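Local coordinates for protein restriction endonuclease AspBHI (PDB 4OC8) that cleaves DNA as a modification-dependent restriction endonuclease and assembles from four copies of its chain, at residues V171-D176 against G208-L213; G114-V119 against N202-A207; V179-W184 against L196-W201. One frame throughout, in Å; residues are numbered along the deposited sequence.

Interaction 1: residues V171-D176 against G208-L213; sequences VFTILD and GGIRPL
A single beta bridge, Leu-175 with Pro-212, joins the run-out of strand 163-174 to the loop after helix 199-207. The touching parts run at 68° to each other, so the pairing stays local. Thr-173 points toward the loop. Its CG2 lies anti to the backbone N and meets Ile-210 CG2 at 3.7 Å, with Pro-212 CB alongside. Its OG1 is hydrogen-bonded instead to Gly-143 O. Ile-174 gives the bridge its first bond: Leu-213 N donates to Ile-174 O at 2.9 Å, nearly straight (162°) and in the carbonyl plane. The side chains of Ile-174 and Leu-213 lie side by side, CG2 against CD1. Leu-175 supplies no bond here, but its CD2 touches both Ile-210 CG2 and Arg-211 O, while its CA-H faces that same oxygen. Asp-176 N then donates the second bond to Arg-211 O, also 2.9 Å and in the carbonyl plane. Beyond it, Asp-176 CB packs on Arg-211 CD at 3.8 Å, the two side chains crossing obliquely. Asp-176 OD1 accepts a hydrogen bond from Trp-157 NE1 of the third subunit. The opposite charges do not meet: Asp-176 OD2 and Arg-211 NH1 remain 5.2 Å apart.

Interaction 2: residues G114-V119 against N202-A207; sequences GQRHLV and NAWLSA
Arg-116 carries this contact between the loop after helix 100-113 and the final turn of helix 199-207. The tight part is the stem of Arg-116 over the indole of Trp-204. The first torsions set CG anti to the carbonyl carbon (chi1 -67°) and then extend the chain across one ring face. Arg-116 CD sits 3.6 Å from the centroid of the Trp-204 six-membered ring, a CH-pi contact over the face. A bend at chi3 (-68°) lifts the guanidinium away above the ring, its plane at 64° to the indole. At 5.8 Å from Arg-116 CZ to the centroid of the Trp-204 six-membered ring, the cation-pi attraction is weak at most. Arg-116 NE and NH2 both donate to one atom, Leu-205 O, at 3.2 and 3.3 Å. The oxygen lies in the guanidinium plane, but both donors stand above the carbonyl plane. At the ring edge, Val-119 CB touches Trp-204 CH2 at 4.0 Å. Leu-205 CD2 reaches back over the backbone of Arg-116.

The solvent side is looser. There His-117 and Ser-206 are exposed and point away from the contact. Beyond the helix end, Ala-207 meets Gly-383 of the second subunit.

Positive charge at the C-terminal end of a helix would probably be favoured by the helix dipole. The motif is a helix C-terminus with a last-turn carbonyl bound side-on by an arginine from a neighbouring loop.

Interaction 3: residues V179-W184 against L196-W201; sequences VIPRAW and LAPVAW
Both segments run through a proline at an N-cap position into a helix, and their backbones come closest at Trp-184 and Leu-196, with CA atoms 5.5 Å apart. Trp-184 dominates the contact. Its CG lies anti to the backbone N (chi1 -179°), which lays the indole along the chain of Leu-196 to Pro-198. One ring face takes both CH-pi contacts. Ala-197 CA sits over the five-membered ring, 3.7 Å from its centroid, and Pro-198 CD over the six-membered ring at 3.8 Å. The far edge of the Trp-184 indole points at the face of Trp-201 in a T-shaped pair, with planes at 65° and Trp-184 CZ2 3.8 Å from Trp-201 CD1. An alanine in place of Trp-184 would remove the indole and would probably leave Ala-197, Pro-198 and the face of Trp-201 poorly packed. On the exposed side, Ala-183 CB touches Leu-196 CD2 at 3.9 Å. On the buried side, Ile-180 CD1 meets Pro-198 CG at 4.0 Å. The contact joins the starts of helices 182-189 and 199-207. Ile-180 and Trp-201 both rest on strand 133-142, and Ile-180 pairs through its backbone with Leu-14 of the short strand 14-15.

From the N terminus, residues 114-119 come first, after helix 100-113. The chain then passes through strands 122-127 to 163-174 and reaches 171-176. Residues 179-184 follow closely. Interaction 3 closes first, a short loop ending at 196-201, and it lies within the spans of both others. Interaction 2 closes next at 202-207, bringing the chain back to 114-119. Interaction 1 closes last at 208-213. Its span crosses that of interaction 2, since it opens inside and ends beyond it. The three closing segments are consecutive. Helix 199-207 and its flanks are thus tied to strand 163-174, helix 182-189 and the loop after helix 100-113.

Interaction 1: residues V171-D176 against G208-L213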
ATOM      1  N   VAL A 171       1.203   0.644 -20.311  1.00 32.02           N
ATOM      2  CA  VAL A 171       2.005  -0.106 -19.348  1.00 30.44           C
ATOM      3  C   VAL A 171       2.662  -1.315 -20.011  1.00 30.65           C
ATOM      4  O   VAL A 171       1.991  -2.141 -20.631  1.00 31.35           O
ATOM      5  CB  VAL A 171       1.166  -0.565 -18.132  1.00 30.05           C
ATOM      6  CG1 VAL A 171       2.028  -1.343 -17.155  1.00 29.87           C
ATOM      7  CG2 VAL A 171       0.534   0.628 -17.440  1.00 26.56           C
ATOM      8  N   PHE A 172       3.981  -1.397 -19.891  1.00 33.02           N
ATOM      9  CA  PHE A 172       4.732  -2.550 -20.374  1.00 40.60           C
ATOM     10  C   PHE A 172       5.458  -3.191 -19.201  1.00 37.96           C
ATOM     11  O   PHE A 172       5.605  -2.577 -18.145  1.00 40.89           O
ATOM     12  CB  PHE A 172       5.746  -2.134 -21.446  1.00 32.30           C
ATOM     13  CG  PHE A 172       5.118  -1.590 -22.696  1.00 31.50           C
ATOM     14  CD1 PHE A 172       4.833  -2.423 -23.766  1.00 39.71           C
ATOM     15  CD2 PHE A 172       4.811  -0.244 -22.805  1.00 33.49           C
ATOM     16  CE1 PHE A 172       4.252  -1.922 -24.924  1.00 36.39           C
ATOM     17  CE2 PHE A 172       4.228   0.262 -23.957  1.00 35.59           C
ATOM     18  CZ  PHE A 172       3.947  -0.581 -25.017  1.00 29.29           C
ATOM     19  N   THR A 173       5.905  -4.428 -19.384  1.00 36.76           N
ATOM     20  CA  THR A 173       6.740  -5.088 -18.385  1.00 36.29           C
ATOM     21  C   THR A 173       8.011  -5.629 -19.033  1.00 33.44           C
ATOM     22  O   THR A 173       7.948  -6.339 -20.036  1.00 37.54           O
ATOM     23  CB  THR A 173       5.997  -6.239 -17.677  1.00 34.99           C
ATOM     24  OG1 THR A 173       4.935  -5.708 -16.873  1.00 39.43           O
ATOM     25  CG2 THR A 173       6.950  -7.017 -16.789  1.00 27.27           C
ATOM     26  N   ILE A 174       9.157  -5.266 -18.467  1.00 28.29           N
ATOM     27  CA  ILE A 174      10.443  -5.800 -18.893  1.00 26.55           C
ATOM     28  C   ILE A 174      10.573  -7.269 -18.491  1.00 32.32           C
ATOM     29  O   ILE A 174      10.507  -7.600 -17.303  1.00 28.05           O
ATOM     30  CB  ILE A 174      11.599  -5.042 -18.231  1.00 26.59           C
ATOM     31  CG1 ILE A 174      11.425  -3.534 -18.408  1.00 30.97           C
ATOM     32  CG2 ILE A 174      12.920  -5.504 -18.786  1.00 24.21           C
ATOM     33  CD1 ILE A 174      11.409  -3.090 -19.838  1.00 30.82           C
ATOM     34  N   LEU A 175      10.765  -8.141 -19.483  1.00 32.37           N
ATOM     35  CA  LEU A 175      10.945  -9.573 -19.246  1.00 24.34           C
ATOM     36  C   LEU A 175      12.296  -9.870 -18.599  1.00 28.34           C
ATOM     37  O   LEU A 175      13.266  -9.154 -18.828  1.00 30.13           O
ATOM     38  CB  LEU A 175      10.821 -10.348 -20.558  1.00 21.59           C
ATOM     39  CG  LEU A 175       9.414 -10.511 -21.131  1.00 26.77           C
ATOM     40  CD1 LEU A 175       9.448 -11.338 -22.408  1.00 30.12           C
ATOM     41  CD2 LEU A 175       8.492 -11.141 -20.106  1.00 22.18           C
ATOM     42  N   ASP A 176      12.357 -10.935 -17.802  1.00 36.04           N
ATOM     43  CA  ASP A 176      13.599 -11.343 -17.134  1.00 34.21           C
ATOM     44  C   ASP A 176      14.594 -12.002 -18.088  1.00 31.40           C
ATOM     45  O   ASP A 176      14.685 -13.223 -18.147  1.00 32.92           O
ATOM     46  CB  ASP A 176      13.320 -12.289 -15.963  1.00 26.83           C
ATOM     47  CG  ASP A 176      14.546 -12.526 -15.096  1.00 34.42           C
ATOM     48  OD1 ASP A 176      15.623 -11.979 -15.406  1.00 34.22           O
ATOM     49  OD2 ASP A 176      14.426 -13.266 -14.094  1.00 37.85           O
ATOM     50  N   GLY A 208       0.983 -16.661 -22.498  1.00 43.65           N
ATOM     51  CA  GLY A 208       0.493 -15.332 -22.193  1.00 40.49           C
ATOM     52  C   GLY A 208       1.050 -14.800 -20.883  1.00 52.87           C
ATOM     53  O   GLY A 208       0.868 -13.628 -20.544  1.00 53.45           O
ATOM     54  N   GLY A 209       1.734 -15.664 -20.143  1.00 47.30           N
ATOM     55  CA  GLY A 209       2.255 -15.296 -18.842  1.00 39.28           C
ATOM     56  C   GLY A 209       3.475 -14.397 -18.919  1.00 47.32           C
ATOM     57  O   GLY A 209       4.209 -14.391 -19.913  1.00 40.36           O
ATOM     58  N   ILE A 210       3.696 -13.636 -17.850  1.00 41.62           N
ATOM     59  CA  ILE A 210       4.792 -12.679 -17.811  1.00 37.71           C
ATOM     60  C   ILE A 210       5.747 -12.959 -16.655  1.00 42.11           C
ATOM     61  O   ILE A 210       5.334 -13.000 -15.495  1.00 44.49           O
ATOM     62  CB  ILE A 210       4.268 -11.237 -17.657  1.00 34.94           C
ATOM     63  CG1 ILE A 210       3.292 -10.889 -18.778  1.00 29.51           C
ATOM     64  CG2 ILE A 210       5.419 -10.253 -17.641  1.00 33.70           C
ATOM     65  CD1 ILE A 210       2.808  -9.472 -18.728  1.00 29.87           C
ATOM     66  N   ARG A 211       7.023 -13.155 -16.980  1.00 31.26           N
ATOM     67  CA  ARG A 211       8.061 -13.259 -15.966  1.00 34.85           C
ATOM     68  C   ARG A 211       8.852 -11.958 -15.921  1.00 39.44           C
ATOM     69  O   ARG A 211       9.720 -11.726 -16.762  1.00 37.71           O
ATOM     70  CB  ARG A 211       9.006 -14.426 -16.252  1.00 43.07           C
ATOM     71  CG  ARG A 211      10.181 -14.488 -15.284  1.00 52.92           C
ATOM     72  CD  ARG A 211      11.256 -15.450 -15.745  1.00 60.13           C
ATOM     73  NE  ARG A 211      10.763 -16.819 -15.820  1.00 77.77           N
ATOM     74  CZ  ARG A 211      10.686 -17.646 -14.781  1.00 81.32           C
ATOM     75  NH1 ARG A 211      11.067 -17.243 -13.573  1.00 73.78           N
ATOM     76  NH2 ARG A 211      10.222 -18.875 -14.950  1.00 81.60           N
ATOM     77  N   PRO A 212       8.549 -11.099 -14.936  1.00 35.03           N
ATOM     78  CA  PRO A 212       9.142  -9.763 -14.844  1.00 32.01           C
ATOM     79  C   PRO A 212      10.586  -9.762 -14.369  1.00 36.74           C
ATOM     80  O   PRO A 212      10.970 -10.616 -13.571  1.00 41.78           O
ATOM     81  CB  PRO A 212       8.271  -9.081 -13.794  1.00 33.86           C
ATOM     82  CG  PRO A 212       7.762 -10.185 -12.965  1.00 40.40           C
ATOM     83  CD  PRO A 212       7.513 -11.305 -13.914  1.00 35.58           C
ATOM     84  N   LEU A 213      11.366  -8.801 -14.859  1.00 30.98           N
ATOM     85  CA  LEU A 213      12.711  -8.562 -14.357  1.00 33.07           C
ATOM     86  C   LEU A 213      12.607  -7.658 -13.131  1.00 41.46           C
ATOM     87  O   LEU A 213      12.479  -6.441 -13.255  1.00 40.65           O
ATOM     88  CB  LEU A 213      13.574  -7.898 -15.431  1.00 29.46           C
ATOM     89  CG  LEU A 213      15.104  -7.908 -15.307  1.00 31.53           C
ATOM     90  CD1 LEU A 213      15.727  -7.314 -16.560  1.00 31.99           C
ATOM     91  CD2 LEU A 213      15.609  -7.163 -14.086  1.00 27.62           C
TER

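Interaction 2: residues G114-V119 against N202-A207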
ATOM      1  N   GLY A 114      -5.825 -12.426 -28.295  1.00 44.61           N
ATOM      2  CA  GLY A 114      -5.328 -13.787 -28.388  1.00 47.97           C
ATOM      3  C   GLY A 114      -4.456 -14.018 -29.609  1.00 51.99           C
ATOM      4  O   GLY A 114      -4.289 -15.144 -30.066  1.00 66.28           O
ATOM      5  N   GLN A 115      -3.911 -12.933 -30.144  1.00 43.32           N
ATOM      6  CA  GLN A 115      -3.005 -12.993 -31.272  1.00 35.74           C
ATOM      7  C   GLN A 115      -1.672 -12.364 -30.912  1.00 39.71           C
ATOM      8  O   GLN A 115      -1.366 -11.265 -31.369  1.00 42.59           O
ATOM      9  CB  GLN A 115      -3.567 -12.224 -32.454  1.00 40.21           C
ATOM     10  CG  GLN A 115      -5.026 -12.450 -32.738  1.00 51.02           C
ATOM     11  CD  GLN A 115      -5.559 -11.420 -33.699  1.00 55.00           C
ATOM     12  OE1 GLN A 115      -5.255 -10.233 -33.583  1.00 56.88           O
ATOM     13  NE2 GLN A 115      -6.342 -11.866 -34.666  1.00 54.96           N
ATOM     14  N   ARG A 116      -0.867 -13.068 -30.124  1.00 33.12           N
ATOM     15  CA  ARG A 116       0.392 -12.512 -29.645  1.00 31.27           C
ATOM     16  C   ARG A 116       1.538 -12.664 -30.632  1.00 42.44           C
ATOM     17  O   ARG A 116       2.607 -12.076 -30.448  1.00 47.10           O
ATOM     18  CB  ARG A 116       0.771 -13.135 -28.309  1.00 31.72           C
ATOM     19  CG  ARG A 116      -0.160 -12.757 -27.184  1.00 37.57           C
ATOM     20  CD  ARG A 116       0.284 -13.397 -25.894  1.00 41.72           C
ATOM     21  NE  ARG A 116       0.117 -14.843 -25.933  1.00 46.41           N
ATOM     22  CZ  ARG A 116      -0.893 -15.488 -25.362  1.00 51.45           C
ATOM     23  NH1 ARG A 116      -1.822 -14.811 -24.698  1.00 49.47           N
ATOM     24  NH2 ARG A 116      -0.968 -16.809 -25.444  1.00 48.75           N
ATOM     25  N   HIS A 117       1.315 -13.459 -31.674  1.00 46.09           N
ATOM     26  CA  HIS A 117       2.342 -13.701 -32.680  1.00 38.96           C
ATOM     27  C   HIS A 117       2.576 -12.474 -33.560  1.00 46.60           C
ATOM     28  O   HIS A 117       3.630 -12.341 -34.184  1.00 55.17           O
ATOM     29  CB  HIS A 117       1.979 -14.915 -33.536  1.00 35.50           C
ATOM     30  CG  HIS A 117       0.605 -14.850 -34.125  1.00 42.55           C
ATOM     31  ND1 HIS A 117      -0.523 -15.200 -33.417  1.00 43.14           N
ATOM     32  CD2 HIS A 117       0.180 -14.477 -35.356  1.00 38.43           C
ATOM     33  CE1 HIS A 117      -1.589 -15.044 -34.185  1.00 39.21           C
ATOM     34  NE2 HIS A 117      -1.190 -14.609 -35.365  1.00 40.90           N
ATOM     35  N   LEU A 118       1.595 -11.576 -33.598  1.00 46.65           N
ATOM     36  CA  LEU A 118       1.712 -10.349 -34.380  1.00 44.03           C
ATOM     37  C   LEU A 118       2.435  -9.260 -33.599  1.00 45.24           C
ATOM     38  O   LEU A 118       2.997  -8.333 -34.186  1.00 47.84           O
ATOM     39  CB  LEU A 118       0.332  -9.844 -34.796  1.00 43.39           C
ATOM     40  CG  LEU A 118      -0.563 -10.867 -35.490  1.00 47.74           C
ATOM     41  CD1 LEU A 118      -1.951 -10.296 -35.696  1.00 43.74           C
ATOM     42  CD2 LEU A 118       0.050 -11.298 -36.810  1.00 40.50           C
ATOM     43  N   VAL A 119       2.416  -9.375 -32.276  1.00 35.10           N
ATOM     44  CA  VAL A 119       3.075  -8.392 -31.429  1.00 35.97           C
ATOM     45  C   VAL A 119       4.588  -8.423 -31.631  1.00 41.57           C
ATOM     46  O   VAL A 119       5.226  -9.460 -31.454  1.00 43.13           O
ATOM     47  CB  VAL A 119       2.744  -8.618 -29.948  1.00 38.89           C
ATOM     48  CG1 VAL A 119       3.466  -7.600 -29.086  1.00 34.59           C
ATOM     49  CG2 VAL A 119       1.248  -8.531 -29.730  1.00 35.91           C
ATOM     50  N   ASN A 202       9.284 -16.578 -25.504  1.00 37.75           N
ATOM     51  CA  ASN A 202       8.535 -17.733 -25.997  1.00 40.36           C
ATOM     52  C   ASN A 202       7.435 -18.124 -25.024  1.00 40.27           C
ATOM     53  O   ASN A 202       6.322 -18.465 -25.427  1.00 39.65           O
ATOM     54  CB  ASN A 202       9.458 -18.928 -26.247  1.00 41.55           C
ATOM     55  CG  ASN A 202      10.349 -18.735 -27.454  1.00 44.22           C
ATOM     56  OD1 ASN A 202       9.942 -18.136 -28.450  1.00 55.77           O
ATOM     57  ND2 ASN A 202      11.576 -19.241 -27.373  1.00 36.57           N
ATOM     58  N   ALA A 203       7.761 -18.065 -23.737  1.00 37.47           N
ATOM     59  CA  ALA A 203       6.803 -18.341 -22.678  1.00 35.79           C
ATOM     60  C   ALA A 203       5.610 -17.404 -22.794  1.00 44.25           C
ATOM     61  O   ALA A 203       4.452 -17.840 -22.718  1.00 45.60           O
ATOM     62  CB  ALA A 203       7.461 -18.195 -21.324  1.00 23.43           C
ATOM     63  N   TRP A 204       5.894 -16.116 -22.986  1.00 38.13           N
ATOM     64  CA  TRP A 204       4.815 -15.151 -23.138  1.00 39.97           C
ATOM     65  C   TRP A 204       3.990 -15.453 -24.390  1.00 41.16           C
ATOM     66  O   TRP A 204       2.767 -15.322 -24.385  1.00 39.14           O
ATOM     67  CB  TRP A 204       5.339 -13.709 -23.157  1.00 36.13           C
ATOM     68  CG  TRP A 204       4.229 -12.708 -23.307  1.00 39.69           C
ATOM     69  CD1 TRP A 204       3.394 -12.253 -22.325  1.00 37.84           C
ATOM     70  CD2 TRP A 204       3.814 -12.062 -24.516  1.00 35.92           C
ATOM     71  NE1 TRP A 204       2.493 -11.357 -22.847  1.00 31.85           N
ATOM     72  CE2 TRP A 204       2.728 -11.224 -24.192  1.00 36.45           C
ATOM     73  CE3 TRP A 204       4.260 -12.106 -25.841  1.00 35.27           C
ATOM     74  CZ2 TRP A 204       2.081 -10.439 -25.143  1.00 40.43           C
ATOM     75  CZ3 TRP A 204       3.616 -11.328 -26.785  1.00 39.46           C
ATOM     76  CH2 TRP A 204       2.537 -10.508 -26.434  1.00 39.11           C
ATOM     77  N   LEU A 205       4.665 -15.872 -25.456  1.00 35.46           N
ATOM     78  CA  LEU A 205       3.994 -16.193 -26.709  1.00 38.02           C
ATOM     79  C   LEU A 205       3.008 -17.341 -26.549  1.00 45.18           C
ATOM     80  O   LEU A 205       1.862 -17.251 -26.992  1.00 42.60           O
ATOM     81  CB  LEU A 205       5.014 -16.540 -27.792  1.00 41.63           C
ATOM     82  CG  LEU A 205       5.555 -15.370 -28.607  1.00 37.10           C
ATOM     83  CD1 LEU A 205       6.594 -15.851 -29.599  1.00 35.77           C
ATOM     84  CD2 LEU A 205       4.409 -14.684 -29.319  1.00 38.34           C
ATOM     85  N   SER A 206       3.458 -18.419 -25.915  1.00 45.96           N
ATOM     86  CA  SER A 206       2.637 -19.619 -25.792  1.00 43.73           C
ATOM     87  C   SER A 206       1.548 -19.513 -24.731  1.00 45.48           C
ATOM     88  O   SER A 206       0.399 -19.868 -24.985  1.00 42.56           O
ATOM     89  CB  SER A 206       3.502 -20.857 -25.536  1.00 38.93           C
ATOM     90  OG  SER A 206       4.428 -20.630 -24.489  1.00 52.09           O
ATOM     91  N   ALA A 207       1.908 -19.021 -23.548  1.00 49.27           N
ATOM     92  CA  ALA A 207       0.997 -19.089 -22.406  1.00 46.98           C
ATOM     93  C   ALA A 207       0.355 -17.747 -22.061  1.00 47.66           C
ATOM     94  O   ALA A 207      -0.689 -17.697 -21.413  1.00 48.60           O
ATOM     95  CB  ALA A 207       1.716 -19.667 -21.192  1.00 55.68           C
TER

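Interaction 3: residues V179-W184 against L196-W201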
ATOM      1  N   VAL A 179      20.463 -10.774 -21.450  1.00 36.40           N
ATOM      2  CA  VAL A 179      21.047 -10.515 -22.763  1.00 36.46           C
ATOM      3  C   VAL A 179      20.103 -10.868 -23.909  1.00 37.06           C
ATOM      4  O   VAL A 179      19.578 -11.983 -23.991  1.00 35.27           O
ATOM      5  CB  VAL A 179      22.375 -11.273 -22.965  1.00 29.62           C
ATOM      6  CG1 VAL A 179      22.937 -10.973 -24.337  1.00 32.56           C
ATOM      7  CG2 VAL A 179      23.384 -10.898 -21.883  1.00 27.25           C
ATOM      8  N   ILE A 180      19.892  -9.902 -24.794  1.00 32.78           N
ATOM      9  CA  ILE A 180      19.072 -10.117 -25.975  1.00 40.47           C
ATOM     10  C   ILE A 180      19.969 -10.213 -27.205  1.00 42.00           C
ATOM     11  O   ILE A 180      20.640  -9.247 -27.565  1.00 46.14           O
ATOM     12  CB  ILE A 180      18.060  -8.977 -26.162  1.00 38.47           C
ATOM     13  CG1 ILE A 180      17.353  -8.680 -24.838  1.00 34.35           C
ATOM     14  CG2 ILE A 180      17.063  -9.327 -27.244  1.00 36.21           C
ATOM     15  CD1 ILE A 180      16.560  -9.844 -24.304  1.00 35.48           C
ATOM     16  N   PRO A 181      19.992 -11.390 -27.844  1.00 37.47           N
ATOM     17  CA  PRO A 181      20.847 -11.644 -29.004  1.00 35.70           C
ATOM     18  C   PRO A 181      20.529 -10.677 -30.131  1.00 38.06           C
ATOM     19  O   PRO A 181      19.368 -10.595 -30.527  1.00 44.69           O
ATOM     20  CB  PRO A 181      20.443 -13.060 -29.423  1.00 38.45           C
ATOM     21  CG  PRO A 181      19.864 -13.676 -28.205  1.00 29.70           C
ATOM     22  CD  PRO A 181      19.168 -12.560 -27.500  1.00 43.95           C
ATOM     23  N   ARG A 182      21.527  -9.960 -30.642  1.00 37.06           N
ATOM     24  CA  ARG A 182      21.292  -9.064 -31.769  1.00 40.43           C
ATOM     25  C   ARG A 182      20.959  -9.845 -33.040  1.00 42.92           C
ATOM     26  O   ARG A 182      20.288  -9.327 -33.934  1.00 48.00           O
ATOM     27  CB  ARG A 182      22.469  -8.109 -32.001  1.00 47.89           C
ATOM     28  CG  ARG A 182      23.749  -8.762 -32.484  1.00 51.37           C
ATOM     29  CD  ARG A 182      24.739  -7.709 -32.973  1.00 50.15           C
ATOM     30  NE  ARG A 182      24.457  -7.279 -34.341  1.00 66.70           N
ATOM     31  CZ  ARG A 182      24.458  -6.014 -34.748  1.00 62.10           C
ATOM     32  NH1 ARG A 182      24.723  -5.039 -33.889  1.00 56.10           N
ATOM     33  NH2 ARG A 182      24.192  -5.724 -36.016  1.00 52.35           N
ATOM     34  N   ALA A 183      21.422 -11.089 -33.108  1.00 37.93           N
ATOM     35  CA  ALA A 183      21.045 -11.990 -34.193  1.00 35.60           C
ATOM     36  C   ALA A 183      19.524 -12.142 -34.262  1.00 43.80           C
ATOM     37  O   ALA A 183      18.931 -12.058 -35.339  1.00 45.39           O
ATOM     38  CB  ALA A 183      21.697 -13.340 -34.005  1.00 42.62           C
ATOM     39  N   TRP A 184      18.901 -12.355 -33.104  1.00 48.03           N
ATOM     40  CA  TRP A 184      17.450 -12.501 -33.017  1.00 46.52           C
ATOM     41  C   TRP A 184      16.748 -11.207 -33.387  1.00 47.18           C
ATOM     42  O   TRP A 184      15.746 -11.213 -34.112  1.00 47.20           O
ATOM     43  CB  TRP A 184      17.033 -12.913 -31.607  1.00 41.08           C
ATOM     44  CG  TRP A 184      15.551 -13.111 -31.448  1.00 43.72           C
ATOM     45  CD1 TRP A 184      14.781 -14.059 -32.059  1.00 48.85           C
ATOM     46  CD2 TRP A 184      14.666 -12.355 -30.610  1.00 49.21           C
ATOM     47  NE1 TRP A 184      13.471 -13.936 -31.660  1.00 53.33           N
ATOM     48  CE2 TRP A 184      13.375 -12.897 -30.769  1.00 52.97           C
ATOM     49  CE3 TRP A 184      14.840 -11.270 -29.744  1.00 48.22           C
ATOM     50  CZ2 TRP A 184      12.262 -12.391 -30.093  1.00 45.53           C
ATOM     51  CZ3 TRP A 184      13.736 -10.770 -29.075  1.00 35.64           C
ATOM     52  CH2 TRP A 184      12.465 -11.331 -29.252  1.00 43.69           C
ATOM     53  N   LEU A 196      16.123 -18.173 -31.773  1.00 50.96           N
ATOM     54  CA  LEU A 196      17.005 -17.540 -30.798  1.00 50.77           C
ATOM     55  C   LEU A 196      16.222 -16.666 -29.822  1.00 50.31           C
ATOM     56  O   LEU A 196      16.806 -15.868 -29.085  1.00 46.97           O
ATOM     57  CB  LEU A 196      18.089 -16.709 -31.490  1.00 55.25           C
ATOM     58  CG  LEU A 196      19.286 -17.457 -32.086  1.00 62.29           C
ATOM     59  CD1 LEU A 196      18.928 -18.072 -33.431  1.00 58.74           C
ATOM     60  CD2 LEU A 196      20.504 -16.541 -32.210  1.00 45.62           C
ATOM     61  N   ALA A 197      14.899 -16.816 -29.825  1.00 47.02           N
ATOM     62  CA  ALA A 197      14.038 -16.059 -28.923  1.00 47.86           C
ATOM     63  C   ALA A 197      14.327 -16.418 -27.472  1.00 51.62           C
ATOM     64  O   ALA A 197      14.437 -17.598 -27.133  1.00 60.01           O
ATOM     65  CB  ALA A 197      12.576 -16.315 -29.245  1.00 48.24           C
ATOM     66  N   PRO A 198      14.469 -15.399 -26.611  1.00 43.40           N
ATOM     67  CA  PRO A 198      14.645 -15.618 -25.172  1.00 42.89           C
ATOM     68  C   PRO A 198      13.509 -16.454 -24.601  1.00 40.01           C
ATOM     69  O   PRO A 198      12.395 -16.414 -25.126  1.00 48.73           O
ATOM     70  CB  PRO A 198      14.608 -14.202 -24.600  1.00 30.34           C
ATOM     71  CG  PRO A 198      15.148 -13.360 -25.705  1.00 33.42           C
ATOM     72  CD  PRO A 198      14.616 -13.979 -26.972  1.00 39.32           C
ATOM     73  N   VAL A 199      13.796 -17.209 -23.547  1.00 35.29           N
ATOM     74  CA  VAL A 199      12.823 -18.138 -22.988  1.00 38.14           C
ATOM     75  C   VAL A 199      11.576 -17.404 -22.503  1.00 45.30           C
ATOM     76  O   VAL A 199      10.455 -17.860 -22.733  1.00 44.22           O
ATOM     77  CB  VAL A 199      13.417 -18.958 -21.820  1.00 27.43           C
ATOM     78  CG1 VAL A 199      12.438 -20.017 -21.371  1.00 20.81           C
ATOM     79  CG2 VAL A 199      14.728 -19.589 -22.227  1.00 26.12           C
ATOM     80  N   ALA A 200      11.776 -16.270 -21.835  1.00 32.03           N
ATOM     81  CA  ALA A 200      10.663 -15.482 -21.315  1.00 35.47           C
ATOM     82  C   ALA A 200       9.728 -15.014 -22.440  1.00 40.88           C
ATOM     83  O   ALA A 200       8.498 -14.975 -22.278  1.00 35.72           O
ATOM     84  CB  ALA A 200      11.183 -14.295 -20.507  1.00 31.25           C
ATOM     85  N   TRP A 201      10.318 -14.683 -23.586  1.00 39.65           N
ATOM     86  CA  TRP A 201       9.537 -14.274 -24.743  1.00 35.91           C
ATOM     87  C   TRP A 201       8.679 -15.412 -25.288  1.00 40.56           C
ATOM     88  O   TRP A 201       7.482 -15.232 -25.509  1.00 43.10           O
ATOM     89  CB  TRP A 201      10.424 -13.702 -25.848  1.00 32.71           C
ATOM     90  CG  TRP A 201       9.616 -13.227 -27.018  1.00 37.66           C
ATOM     91  CD1 TRP A 201       9.339 -13.922 -28.158  1.00 34.82           C
ATOM     92  CD2 TRP A 201       8.955 -11.962 -27.149  1.00 39.97           C
ATOM     93  NE1 TRP A 201       8.560 -13.166 -28.996  1.00 35.04           N
ATOM     94  CE2 TRP A 201       8.308 -11.959 -28.400  1.00 42.73           C
ATOM     95  CE3 TRP A 201       8.851 -10.832 -26.333  1.00 39.77           C
ATOM     96  CZ2 TRP A 201       7.565 -10.868 -28.854  1.00 37.55           C
ATOM     97  CZ3 TRP A 201       8.115  -9.747 -26.790  1.00 36.15           C
ATOM     98  CH2 TRP A 201       7.483  -9.775 -28.036  1.00 36.36           C
TER